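Local coordinates for nitrosopumilus output domain-containing protein (Pyrococcus horikoshii, PDB 2P9X) that is of unknown function but binds zinc ions and forms an all-helical domain that assembles as four copies, at residues Arg5-Lys10 / Lys74-Glu79; Leu14-Arg17 / Gly22-Ala25; Glu28-Ala33 / Ser54-Glu59; Leu41-Pro46 / Glu92-Tyr97; Lys48-Val53 / Asn84-Leu89. One frame throughout, in Å; residues are numbered along the deposited sequence.

Contact 1. Residues Arg5-Lys10 / Lys74-Glu79. With ACT (acetate ion), chain E.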
# COMPACT_ATOMS: atom_id res chain seq x y z
N ARG A 5 21.00 1.26 19.94
CA ARG A 5 19.66 1.80 19.74
C ARG A 5 19.76 3.11 18.95
O ARG A 5 18.96 3.37 18.06
CB ARG A 5 18.99 2.04 21.09
CG ARG A 5 17.51 2.47 21.06
CD ARG A 5 16.95 2.39 22.48
NE ARG A 5 15.51 2.60 22.60
CZ ARG A 5 14.93 3.78 22.79
NH1 ARG A 5 15.67 4.88 22.87
NH2 ARG A 5 13.62 3.85 22.96
N ASP A 6 20.75 3.92 19.31
CA ASP A 6 20.97 5.20 18.63
C ASP A 6 21.34 4.98 17.16
O ASP A 6 20.75 5.58 16.27
CB ASP A 6 22.09 5.96 19.35
CG ASP A 6 22.44 7.28 18.68
OD1 ASP A 6 21.50 8.01 18.30
OD2 ASP A 6 23.64 7.57 18.54
N ILE A 7 22.30 4.09 16.91
CA ILE A 7 22.74 3.82 15.55
C ILE A 7 21.64 3.23 14.68
O ILE A 7 21.47 3.62 13.51
CB ILE A 7 23.96 2.89 15.54
CG1 ILE A 7 25.14 3.58 16.21
CG2 ILE A 7 24.32 2.53 14.11
CD1 ILE A 7 26.32 2.66 16.47
N LEU A 8 20.87 2.29 15.21
CA LEU A 8 19.81 1.69 14.41
C LEU A 8 18.72 2.72 14.11
O LEU A 8 18.27 2.84 12.97
CB LEU A 8 19.19 0.48 15.11
CG LEU A 8 18.03 -0.16 14.34
CD1 LEU A 8 18.49 -0.53 12.94
CD2 LEU A 8 17.52 -1.38 15.08
N THR A 9 18.29 3.45 15.12
CA THR A 9 17.24 4.44 14.94
C THR A 9 17.63 5.52 13.94
O THR A 9 16.85 5.84 13.04
CB THR A 9 16.84 5.08 16.29
OG1 THR A 9 16.39 4.05 17.18
CG2 THR A 9 15.70 6.09 16.10
N LYS A 10 18.83 6.07 14.08
CA LYS A 10 19.26 7.11 13.15
C LYS A 10 19.39 6.58 11.73
O LYS A 10 19.02 7.26 10.77
CB LYS A 10 20.60 7.71 13.59
CG LYS A 10 21.03 8.92 12.77
CD LYS A 10 19.98 10.03 12.86
CE LYS A 10 20.36 11.24 12.01
NZ LYS A 10 20.58 12.45 12.84
N LYS A 74 24.32 -2.32 7.33
CA LYS A 74 25.56 -2.98 6.94
C LYS A 74 26.58 -1.97 6.42
O LYS A 74 27.78 -2.07 6.64
CB LYS A 74 25.23 -4.02 5.87
CG LYS A 74 24.70 -5.32 6.49
CD LYS A 74 24.22 -6.32 5.43
CE LYS A 74 23.49 -7.51 6.05
NZ LYS A 74 23.19 -8.50 5.02
N GLY A 75 26.06 -0.98 5.66
CA GLY A 75 26.94 0.08 5.16
C GLY A 75 27.41 0.99 6.29
O GLY A 75 28.44 1.65 6.21
N ARG A 76 26.63 1.03 7.37
CA ARG A 76 26.98 1.86 8.52
C ARG A 76 27.98 1.18 9.47
O ARG A 76 28.86 1.81 10.05
CB ARG A 76 25.69 2.18 9.29
CG ARG A 76 25.75 3.53 10.00
CD ARG A 76 27.02 3.68 10.84
NE ARG A 76 26.82 4.64 11.92
CZ ARG A 76 27.77 4.69 12.88
NH1 ARG A 76 28.83 3.90 12.80
NH2 ARG A 76 27.65 5.54 13.90
N LEU A 77 27.80 -0.15 9.64
CA LEU A 77 28.54 -0.88 10.68
C LEU A 77 29.61 -1.78 10.09
O LEU A 77 30.82 -1.62 10.26
CB LEU A 77 27.54 -1.78 11.41
CG LEU A 77 26.78 -1.04 12.51
CD1 LEU A 77 25.98 -2.00 13.39
CD2 LEU A 77 27.70 -0.26 13.45
N GLY A 78 29.10 -2.83 9.43
CA GLY A 78 29.96 -3.78 8.75
C GLY A 78 29.26 -4.29 7.49
O GLY A 78 28.10 -4.68 7.49
N GLU A 79 30.01 -4.23 6.38
CA GLU A 79 29.39 -4.53 5.09
C GLU A 79 28.60 -5.82 5.14
O GLU A 79 27.69 -6.07 4.36
CB GLU A 79 30.51 -4.67 4.06
CG GLU A 79 31.42 -3.45 4.03
CD GLU A 79 32.85 -3.91 3.89
OE1 GLU A 79 33.25 -4.26 2.78
OE2 GLU A 79 33.57 -3.90 4.88
C ACT E . 19.26 6.05 22.27
O ACT E . 18.64 5.16 22.89
OXT ACT E . 20.39 6.48 22.59
CH3 ACT E . 18.60 6.64 21.02
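I7 presents both of its branches to R76, and its longer branch reaches on to L77. Its CG2 methyl lies over one face of the R76 guanidinium, 3.9 Å from NE, while CG1 is equally far from NH2 of the same arginine. The two side chains are roughly perpendicular, so an apolar surface is laid across a flat cationic group with no hydrogen bond between them. R76 can offer that face because its chain bends at the second torsion (chi2 -50°). Beside it, I7 CD1 makes a looser apolar contact with L77 CD2 at 4.4 Å. In the helical fold this is the place where helix 3-19, near its start, passes the last turn of helix 59-76: R76 closes that helix and L77 is already in the loop beyond. Y97 of helix 86-97 packs against both I7 and L77, and L73 adds to the apolar surroundings of I7. D6 OD2 stays about 6.5 Å from R76 NH2, so opposite charges are neighbours here without meeting. On another side of helix 3-19, the extended chain of R5 reaches an acetate ion, probably from the crystallisation liquor, in a nearly straight bond from R5 NH1 to the acetate O, 3.0 Å (165°). The same guanidinium uses NE in a salt bridge to D44, on helix 41-44.

Contact 2. Residues Leu14-Arg17 / Gly22-Ala25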
# COMPACT_ATOMS: atom_id res chain seq x y z
N LEU A 14 17.37 8.09 8.52
CA LEU A 14 18.01 8.59 7.30
C LEU A 14 17.48 7.84 6.08
O LEU A 14 17.30 8.42 5.02
CB LEU A 14 19.54 8.44 7.39
CG LEU A 14 20.23 9.31 8.44
CD1 LEU A 14 21.71 8.99 8.47
CD2 LEU A 14 20.01 10.79 8.13
N ALA A 15 17.20 6.55 6.25
CA ALA A 15 16.66 5.75 5.14
C ALA A 15 15.29 6.29 4.74
O ALA A 15 14.98 6.42 3.56
CB ALA A 15 16.57 4.28 5.53
N LEU A 16 14.46 6.62 5.73
CA LEU A 16 13.12 7.13 5.43
C LEU A 16 13.22 8.45 4.69
O LEU A 16 12.47 8.70 3.75
CB LEU A 16 12.31 7.31 6.71
CG LEU A 16 12.14 6.08 7.62
CD1 LEU A 16 11.31 6.47 8.83
CD2 LEU A 16 11.49 4.93 6.85
N ARG A 17 14.15 9.30 5.10
CA ARG A 17 14.33 10.60 4.45
C ARG A 17 14.83 10.43 3.02
O ARG A 17 14.53 11.25 2.15
CB ARG A 17 15.29 11.47 5.27
CG ARG A 17 14.65 11.93 6.57
CD ARG A 17 15.61 12.69 7.47
NE ARG A 17 14.95 13.07 8.71
CZ ARG A 17 15.58 13.41 9.83
NH1 ARG A 17 16.91 13.43 9.87
NH2 ARG A 17 14.89 13.72 10.92
N GLY A 22 8.06 12.88 2.80
CA GLY A 22 7.07 12.65 3.84
C GLY A 22 7.01 11.31 4.53
O GLY A 22 6.18 11.13 5.42
N LEU A 23 7.86 10.36 4.16
CA LEU A 23 7.78 9.05 4.80
C LEU A 23 8.01 9.09 6.31
O LEU A 23 7.30 8.42 7.06
CB LEU A 23 8.74 8.06 4.14
CG LEU A 23 8.64 6.61 4.64
CD1 LEU A 23 7.18 6.14 4.59
CD2 LEU A 23 9.54 5.71 3.78
N GLU A 24 8.98 9.87 6.77
CA GLU A 24 9.22 9.94 8.20
C GLU A 24 7.96 10.39 8.93
O GLU A 24 7.53 9.77 9.91
CB GLU A 24 10.37 10.90 8.52
CG GLU A 24 10.80 10.88 9.99
CD GLU A 24 11.85 11.92 10.30
OE1 GLU A 24 12.24 12.67 9.38
OE2 GLU A 24 12.30 11.99 11.46
N ALA A 25 7.34 11.46 8.44
CA ALA A 25 6.13 11.97 9.08
C ALA A 25 4.98 10.97 9.01
O ALA A 25 4.22 10.81 9.97
CB ALA A 25 5.71 13.27 8.42
O HOH W 1 11.07 11.16 5.24
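L16 and E24 bring the two backbones to within 5.5 Å at their CA atoms, where the late part of helix 3-19 meets the first turn of helix 23-35. L16 is directed at the second helix and divides its two methyls between two neighbours. Its CD2 touches L23 CD2 at 3.7 Å, the leucines lying across one another, while CD1 rests near the backbone of E24, 4.1 Å from its CA. Next to the leucine pair lies a salt bridge. R17, its chain extended from CG to NE, presents the guanidinium edge to E24, whose own chain is drawn out beyond CG (chi1 -172°, chi2 -175°). The main bond runs from R17 NE to E24 OE1, 2.8 Å long. The guanidinium and carboxylate planes are 55° apart, NE meets OE1 from above the carboxylate plane, and R17 NH2 adds only weak bonds to both oxygens, each at 3.2 Å. A paired, flat, two-pronged bridge is therefore not formed. A water also links the two backbones, accepting from E24 N at 2.9 Å and weakly bonded to L16 O. E24 and E28, whose carboxylates lie close together, have both been seen to ligate zinc in this protein, although no zinc sits on them in this chain; the bridge from R17 would be expected to temper the negative charge gathered there. L23 also packs on Y60 of the second subunit. A short connection between successive helices, closed by leucines inside and an ion pair outside, is a helix-loop-helix corner, here beside residues of a zinc site.

Contact 3. Residues Glu28-Ala33 / Ser54-Glu59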
# COMPACT_ATOMS: atom_id res chain seq x y z
N GLU A 28 5.76 7.91 11.30
CA GLU A 28 5.69 8.33 12.70
C GLU A 28 4.26 8.61 13.14
O GLU A 28 3.89 8.32 14.28
CB GLU A 28 6.59 9.54 12.94
CG GLU A 28 8.01 9.10 13.27
CD GLU A 28 9.05 10.16 13.02
OE1 GLU A 28 8.68 11.28 12.63
OE2 GLU A 28 10.25 9.84 13.21
N ALA A 29 3.44 9.15 12.25
CA ALA A 29 2.05 9.40 12.61
C ALA A 29 1.36 8.07 12.88
O ALA A 29 0.57 7.94 13.81
CB ALA A 29 1.34 10.13 11.49
N HIS A 30 1.66 7.08 12.04
CA HIS A 30 1.09 5.74 12.18
C HIS A 30 1.52 5.08 13.49
O HIS A 30 0.70 4.54 14.21
CB HIS A 30 1.52 4.88 11.00
CG HIS A 30 1.07 3.46 11.09
ND1 HIS A 30 -0.25 3.09 10.99
CD2 HIS A 30 1.78 2.32 11.24
CE1 HIS A 30 -0.34 1.78 11.08
NE2 HIS A 30 0.87 1.28 11.23
N LEU A 31 2.81 5.12 13.79
CA LEU A 31 3.30 4.49 15.02
C LEU A 31 2.78 5.19 16.27
O LEU A 31 2.52 4.55 17.28
CB LEU A 31 4.83 4.48 15.05
CG LEU A 31 5.50 3.64 13.96
CD1 LEU A 31 7.01 3.85 14.04
CD2 LEU A 31 5.15 2.16 14.12
N ARG A 32 2.65 6.51 16.19
CA ARG A 32 2.16 7.30 17.32
C ARG A 32 0.71 6.96 17.61
O ARG A 32 0.33 6.70 18.75
CB ARG A 32 2.28 8.79 17.01
CG ARG A 32 2.06 9.72 18.20
CD ARG A 32 3.39 10.11 18.83
NE ARG A 32 3.71 9.31 20.02
CZ ARG A 32 4.93 9.17 20.52
NH1 ARG A 32 5.97 9.76 19.95
NH2 ARG A 32 5.11 8.45 21.62
N ALA A 33 -0.11 6.96 16.56
CA ALA A 33 -1.53 6.69 16.70
C ALA A 33 -1.89 5.25 17.06
O ALA A 33 -2.85 5.02 17.80
CB ALA A 33 -2.26 7.10 15.42
N SER A 54 3.73 -3.26 8.35
CA SER A 54 2.91 -4.11 7.49
C SER A 54 1.46 -3.63 7.54
O SER A 54 0.75 -3.67 6.54
CB SER A 54 2.99 -5.57 7.94
OG SER A 54 2.30 -6.41 7.03
N LYS A 55 1.02 -3.16 8.71
CA LYS A 55 -0.36 -2.67 8.82
C LYS A 55 -0.55 -1.36 8.07
O LYS A 55 -1.65 -1.04 7.62
CB LYS A 55 -0.74 -2.50 10.29
CG LYS A 55 -1.21 -3.79 10.93
CD LYS A 55 -1.28 -3.70 12.44
CE LYS A 55 -1.72 -5.04 13.02
NZ LYS A 55 -1.72 -5.01 14.51
N LEU A 56 0.53 -0.61 7.89
CA LEU A 56 0.46 0.65 7.18
C LEU A 56 0.40 0.51 5.66
O LEU A 56 -0.49 1.05 5.01
CB LEU A 56 1.65 1.53 7.56
CG LEU A 56 1.80 2.88 6.85
CD1 LEU A 56 0.56 3.75 7.08
CD2 LEU A 56 3.04 3.59 7.39
N PHE A 57 1.34 -0.25 5.10
CA PHE A 57 1.44 -0.42 3.66
C PHE A 57 1.32 -1.84 3.12
O PHE A 57 1.35 -2.03 1.91
CB PHE A 57 2.78 0.13 3.17
CG PHE A 57 2.97 1.61 3.40
CD1 PHE A 57 2.09 2.53 2.85
CD2 PHE A 57 4.08 2.07 4.11
CE1 PHE A 57 2.32 3.90 2.99
CE2 PHE A 57 4.31 3.44 4.26
CZ PHE A 57 3.43 4.35 3.70
N GLY A 58 1.21 -2.82 4.00
CA GLY A 58 1.13 -4.19 3.54
C GLY A 58 2.46 -4.89 3.76
O GLY A 58 3.46 -4.23 4.02
N GLU A 59 2.47 -6.21 3.64
CA GLU A 59 3.69 -6.99 3.88
C GLU A 59 4.78 -6.84 2.82
O GLU A 59 5.96 -6.94 3.13
CB GLU A 59 3.33 -8.46 4.06
CG GLU A 59 4.51 -9.31 4.49
CD GLU A 59 4.11 -10.75 4.72
OE1 GLU A 59 3.21 -10.99 5.55
OE2 GLU A 59 4.70 -11.64 4.07
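With CG anti to the backbone N in both H30 (chi1 176°) and L56 (chi1 177°), the imidazole of one and the branched chain of the other are carried into the gap between their helices, where they run antiparallel alongside each other. L56 CB sits over one face of the H30 ring in a CH-pi contact, 3.8 Å from the ring centroid and only 14° off the normal. The rest of the leucine follows the ring back toward its root: CD1 comes to 4.0 Å from H30 ND1, and CD2 to 4.1 Å from H30 CB. K55 approaches the ring edge instead, its CB 4.2 Å from NE2, before its chain leads away to a salt bridge with E51. Both ring nitrogens have partners beyond these segments. NE2 is hydrogen-bonded to A52 O, and ND1 to Y60 OH of the third subunit, so the imidazole is gripped at two points of its rim while a face is packed by leucine. Such a grip should fix the rotation of the ring. The contact thus joins helix 23-35 to the end of helix 46-57: L27 backs L56 from within the chain, Y60 of the third subunit reaches both H30 and L56, and V26 and F57 of the fourth subunit pack on H30 and L56 respectively.

Contact 4. Residues Leu41-Pro46 / Glu92-Tyr97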
# COMPACT_ATOMS: atom_id res chain seq x y z
N LEU A 41 11.10 2.07 18.13
CA LEU A 41 10.43 0.79 18.34
C LEU A 41 11.13 -0.31 17.55
O LEU A 41 11.06 -1.48 17.92
CB LEU A 41 8.97 0.88 17.88
CG LEU A 41 8.14 -0.39 18.03
CD1 LEU A 41 7.98 -0.74 19.51
CD2 LEU A 41 6.77 -0.19 17.39
N ALA A 42 11.79 0.07 16.46
CA ALA A 42 12.50 -0.90 15.62
C ALA A 42 13.54 -1.64 16.45
O ALA A 42 13.75 -2.84 16.27
CB ALA A 42 13.16 -0.20 14.44
N TYR A 43 14.17 -0.93 17.37
CA TYR A 43 15.17 -1.53 18.24
C TYR A 43 14.53 -2.19 19.46
O TYR A 43 14.88 -3.31 19.83
CB TYR A 43 16.19 -0.48 18.71
CG TYR A 43 17.22 -1.02 19.68
CD1 TYR A 43 16.94 -1.13 21.04
CD2 TYR A 43 18.48 -1.42 19.23
CE1 TYR A 43 17.88 -1.64 21.94
CE2 TYR A 43 19.43 -1.93 20.12
CZ TYR A 43 19.13 -2.03 21.46
OH TYR A 43 20.07 -2.53 22.34
N ASP A 44 13.59 -1.48 20.09
CA ASP A 44 12.93 -2.00 21.29
C ASP A 44 12.10 -3.26 21.08
O ASP A 44 12.07 -4.14 21.95
CB ASP A 44 12.04 -0.92 21.92
CG ASP A 44 12.82 0.31 22.31
OD1 ASP A 44 14.04 0.20 22.56
OD2 ASP A 44 12.20 1.40 22.37
N ASP A 45 11.43 -3.35 19.94
CA ASP A 45 10.60 -4.50 19.63
C ASP A 45 10.50 -4.61 18.11
O ASP A 45 9.48 -4.25 17.52
CB ASP A 45 9.20 -4.33 20.24
CG ASP A 45 8.43 -5.63 20.31
OD1 ASP A 45 8.66 -6.52 19.46
OD2 ASP A 45 7.57 -5.76 21.21
N PRO A 46 11.56 -5.12 17.46
CA PRO A 46 11.57 -5.27 16.00
C PRO A 46 10.38 -5.99 15.40
O PRO A 46 9.87 -5.59 14.35
CB PRO A 46 12.91 -5.98 15.74
CG PRO A 46 13.35 -6.58 17.04
CD PRO A 46 12.81 -5.63 18.06
N GLU A 92 22.09 -8.95 16.42
CA GLU A 92 23.49 -8.80 16.05
C GLU A 92 24.07 -7.49 16.58
O GLU A 92 25.21 -7.46 17.05
CB GLU A 92 23.64 -8.87 14.53
CG GLU A 92 22.75 -9.94 13.90
CD GLU A 92 23.48 -10.82 12.90
OE1 GLU A 92 24.73 -10.80 12.89
OE2 GLU A 92 22.80 -11.54 12.13
N ILE A 93 23.29 -6.42 16.50
CA ILE A 93 23.76 -5.13 17.01
C ILE A 93 24.00 -5.21 18.51
O ILE A 93 24.99 -4.67 19.02
CB ILE A 93 22.73 -4.01 16.73
CG1 ILE A 93 22.65 -3.73 15.23
CG2 ILE A 93 23.12 -2.75 17.50
CD1 ILE A 93 21.57 -2.72 14.87
N ARG A 94 23.10 -5.88 19.23
CA ARG A 94 23.25 -6.03 20.67
C ARG A 94 24.50 -6.85 21.00
O ARG A 94 25.16 -6.61 22.00
CB ARG A 94 22.01 -6.67 21.27
CG ARG A 94 20.78 -5.76 21.25
CD ARG A 94 19.52 -6.49 21.70
NE ARG A 94 19.61 -6.95 23.09
CZ ARG A 94 19.46 -6.17 24.15
NH1 ARG A 94 19.21 -4.88 24.00
NH2 ARG A 94 19.55 -6.69 25.37
N LYS A 95 24.83 -7.81 20.14
CA LYS A 95 26.01 -8.63 20.36
C LYS A 95 27.28 -7.82 20.10
O LYS A 95 28.27 -7.96 20.82
CB LYS A 95 25.99 -9.87 19.46
CG LYS A 95 24.87 -10.84 19.76
CD LYS A 95 24.98 -12.11 18.93
CE LYS A 95 23.83 -13.06 19.23
NZ LYS A 95 23.90 -14.30 18.40
N ILE A 96 27.23 -6.97 19.08
CA ILE A 96 28.38 -6.14 18.74
C ILE A 96 28.72 -5.15 19.85
O ILE A 96 29.90 -4.96 20.17
CB ILE A 96 28.12 -5.34 17.44
CG1 ILE A 96 28.07 -6.30 16.25
CG2 ILE A 96 29.19 -4.29 17.23
CD1 ILE A 96 27.77 -5.63 14.92
N TYR A 97 27.70 -4.55 20.45
CA TYR A 97 27.91 -3.56 21.51
C TYR A 97 27.78 -4.11 22.93
O TYR A 97 27.95 -3.38 23.90
CB TYR A 97 26.94 -2.39 21.32
CG TYR A 97 27.19 -1.64 20.04
CD1 TYR A 97 28.29 -0.79 19.92
CD2 TYR A 97 26.36 -1.81 18.94
CE1 TYR A 97 28.57 -0.15 18.72
CE2 TYR A 97 26.63 -1.17 17.73
CZ TYR A 97 27.73 -0.34 17.63
OH TYR A 97 28.03 0.27 16.43
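Y43 OH is gripped by two groups: a hydrogen bond links it to E99 OE1 at the chain end, and R94 NH1 donates to it weakly across 3.0 Å. The contact belongs to the all-helical fold, in which the short helix 41-44 faces the last helix, 86-97. It is a meeting of side chains, for the backbones stay well apart, with the CA atoms of Y43 and I93 at 9.4 Å. CG of Y43 lies anti to the backbone N, and this extension spans much of the gap. R94 curls to meet it: its chain folds at the third torsion (chi3 63°), turning the guanidinium back so that its edge comes up to the hydroxyl. The two side chains meet crosswise and their planes are 59° apart, which excludes a parallel stack of ring and guanidinium. The N-H points rather off the oxygen, at 127°, as befits a weak bond. The stronger hold on R94 comes from the chain end, where NH2 forms a salt bridge with E99 OXT; tyrosine and arginine thus both converge on the terminal residue. Around them, R5 and L8 of helix 3-19 pack on Y43, as does S2, a residue seen to ligate zinc in this protein, though not in this chain of the model. Aliphatic carbon completes the approach to the hydroxyl, with R94 CG 3.5 Å from Y43 OH.

Contact 5. Residues Lys48-Val53 / Asn84-Leu89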
# COMPACT_ATOMS: atom_id res chain seq x y z
N LYS A 48 7.31 -6.10 16.56
CA LYS A 48 6.15 -5.20 16.62
C LYS A 48 6.29 -4.09 15.58
O LYS A 48 5.31 -3.67 14.97
CB LYS A 48 6.02 -4.60 18.02
CG LYS A 48 4.76 -3.78 18.23
CD LYS A 48 4.55 -3.43 19.70
CE LYS A 48 4.35 -4.68 20.54
NZ LYS A 48 3.20 -5.50 20.07
N PHE A 49 7.52 -3.61 15.39
CA PHE A 49 7.77 -2.56 14.41
C PHE A 49 7.43 -3.09 13.02
O PHE A 49 6.76 -2.43 12.22
CB PHE A 49 9.24 -2.11 14.49
CG PHE A 49 9.63 -1.11 13.43
CD1 PHE A 49 9.44 0.25 13.63
CD2 PHE A 49 10.19 -1.54 12.23
CE1 PHE A 49 9.80 1.18 12.64
CE2 PHE A 49 10.56 -0.62 11.23
CZ PHE A 49 10.35 0.74 11.45
N LYS A 50 7.90 -4.31 12.72
CA LYS A 50 7.62 -4.91 11.42
C LYS A 50 6.12 -5.07 11.22
O LYS A 50 5.60 -4.77 10.14
CB LYS A 50 8.32 -6.27 11.31
CG LYS A 50 9.79 -6.14 10.92
CD LYS A 50 10.49 -7.50 10.91
CE LYS A 50 9.61 -8.60 10.35
NZ LYS A 50 10.41 -9.61 9.59
N GLU A 51 5.44 -5.54 12.26
CA GLU A 51 4.00 -5.73 12.20
C GLU A 51 3.31 -4.39 11.91
O GLU A 51 2.39 -4.33 11.10
CB GLU A 51 3.49 -6.29 13.53
CG GLU A 51 1.97 -6.41 13.62
CD GLU A 51 1.48 -6.80 15.01
OE1 GLU A 51 2.32 -6.98 15.92
OE2 GLU A 51 0.25 -6.91 15.19
N ALA A 52 3.76 -3.33 12.58
CA ALA A 52 3.18 -2.01 12.40
C ALA A 52 3.34 -1.47 10.99
O ALA A 52 2.42 -0.90 10.43
CB ALA A 52 3.79 -1.02 13.40
N VAL A 53 4.53 -1.63 10.41
CA VAL A 53 4.75 -1.16 9.05
C VAL A 53 3.88 -1.97 8.08
O VAL A 53 3.37 -1.43 7.10
CB VAL A 53 6.24 -1.29 8.64
CG1 VAL A 53 6.44 -0.78 7.22
CG2 VAL A 53 7.10 -0.52 9.63
N ASN A 84 19.19 -11.42 8.20
CA ASN A 84 18.26 -11.43 7.07
C ASN A 84 16.88 -10.90 7.50
O ASN A 84 15.92 -10.85 6.74
CB ASN A 84 18.12 -12.87 6.60
CG ASN A 84 19.48 -13.42 6.24
OD1 ASN A 84 20.16 -12.91 5.36
ND2 ASN A 84 19.81 -14.57 6.85
N SER A 85 16.76 -10.52 8.77
CA SER A 85 15.52 -9.98 9.30
C SER A 85 15.86 -8.89 10.31
O SER A 85 16.97 -8.85 10.85
CB SER A 85 14.71 -11.07 10.01
OG SER A 85 15.34 -11.45 11.23
N LEU A 86 14.91 -8.00 10.58
CA LEU A 86 15.15 -6.92 11.53
C LEU A 86 15.44 -7.49 12.92
O LEU A 86 16.26 -6.95 13.66
CB LEU A 86 13.95 -5.98 11.57
CG LEU A 86 14.11 -4.69 12.39
CD1 LEU A 86 15.21 -3.82 11.80
CD2 LEU A 86 12.79 -3.94 12.39
N GLU A 87 14.77 -8.59 13.28
CA GLU A 87 14.98 -9.22 14.59
C GLU A 87 16.42 -9.69 14.71
O GLU A 87 17.07 -9.47 15.75
CB GLU A 87 14.04 -10.41 14.80
CG GLU A 87 12.59 -10.02 14.98
CD GLU A 87 11.80 -10.07 13.70
OE1 GLU A 87 12.39 -9.82 12.62
OE2 GLU A 87 10.59 -10.36 13.77
N GLU A 88 16.93 -10.34 13.67
CA GLU A 88 18.30 -10.81 13.68
C GLU A 88 19.26 -9.63 13.69
O GLU A 88 20.33 -9.69 14.30
CB GLU A 88 18.59 -11.67 12.45
CG GLU A 88 17.88 -13.01 12.46
CD GLU A 88 18.14 -13.82 11.20
OE1 GLU A 88 18.88 -13.33 10.31
OE2 GLU A 88 17.60 -14.94 11.10
N LEU A 89 18.87 -8.54 13.01
CA LEU A 89 19.70 -7.35 12.94
C LEU A 89 19.88 -6.72 14.32
O LEU A 89 20.98 -6.31 14.69
CB LEU A 89 19.09 -6.32 11.99
CG LEU A 89 19.91 -5.06 11.72
CD1 LEU A 89 21.17 -5.42 10.93
CD2 LEU A 89 19.07 -4.05 10.95
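Helix packing at the start of the final helix, 86-97, against the first half of helix 46-57 is the element to which F49, K50, L86 and E87 belong. L86 points at the opposing helix and lies against F49 and K50. Its CD2 methyl is 3.5 Å from F49 CD2, the leucine set nearly square to the phenylalanine, and it also lies 4.0 Å from K50 CG. K50 runs along the same leucine but heads the opposite way, its CD 3.8 Å from L86 CB. Bends at its third and fourth torsions (chi3 39°, chi4 146°) then turn the ammonium group toward E66 of helix 59-76, its main partner. E66 forms the salt bridge that chiefly holds K50 NZ and also receives the backbone N of L86. E87 comes in beside L86, its chain bent at chi2, and its OE1 touches K50 CD at 3.5 Å; the pairing of OE1 with K50 NZ is a long one at 3.6 Å. The turn into the helix is secured by S85, an N-cap whose OG accepts from E88 N at 3.1 Å. E87 OE1 is buried here without a hydrogen-bond partner, so the nearby lysine charge is probably its main electrostatic compensation, and the association rests more on leucine, phenylalanine and the methylenes of K50 than on the ion pair.

Overall arrangement
The five contacts tie one small helical domain together at separate points. Contacts 1 and 2 share helix 3-19 but lie about 16 Å apart between centres; contacts 2 and 3 share helix 23-35, contacts 3 and 5 helix 46-57, and contacts 4 and 5 helix 86-97. Contact 2 joins neighbours in sequence, contact 1 spans about two thirds of the chain, and contacts 3 and 4 interleave along it. Contact 4 touches contacts 1 and 5, each about 10 Å away between centres. Contacts 1 and 3, centres about 22 Å apart, flank the chain's centre. Contacts 2 and 3 meet other subunits, whereas no other chain touches contacts 1, 4 and 5: one side of the domain lies in the assembly, the side with the termini does not.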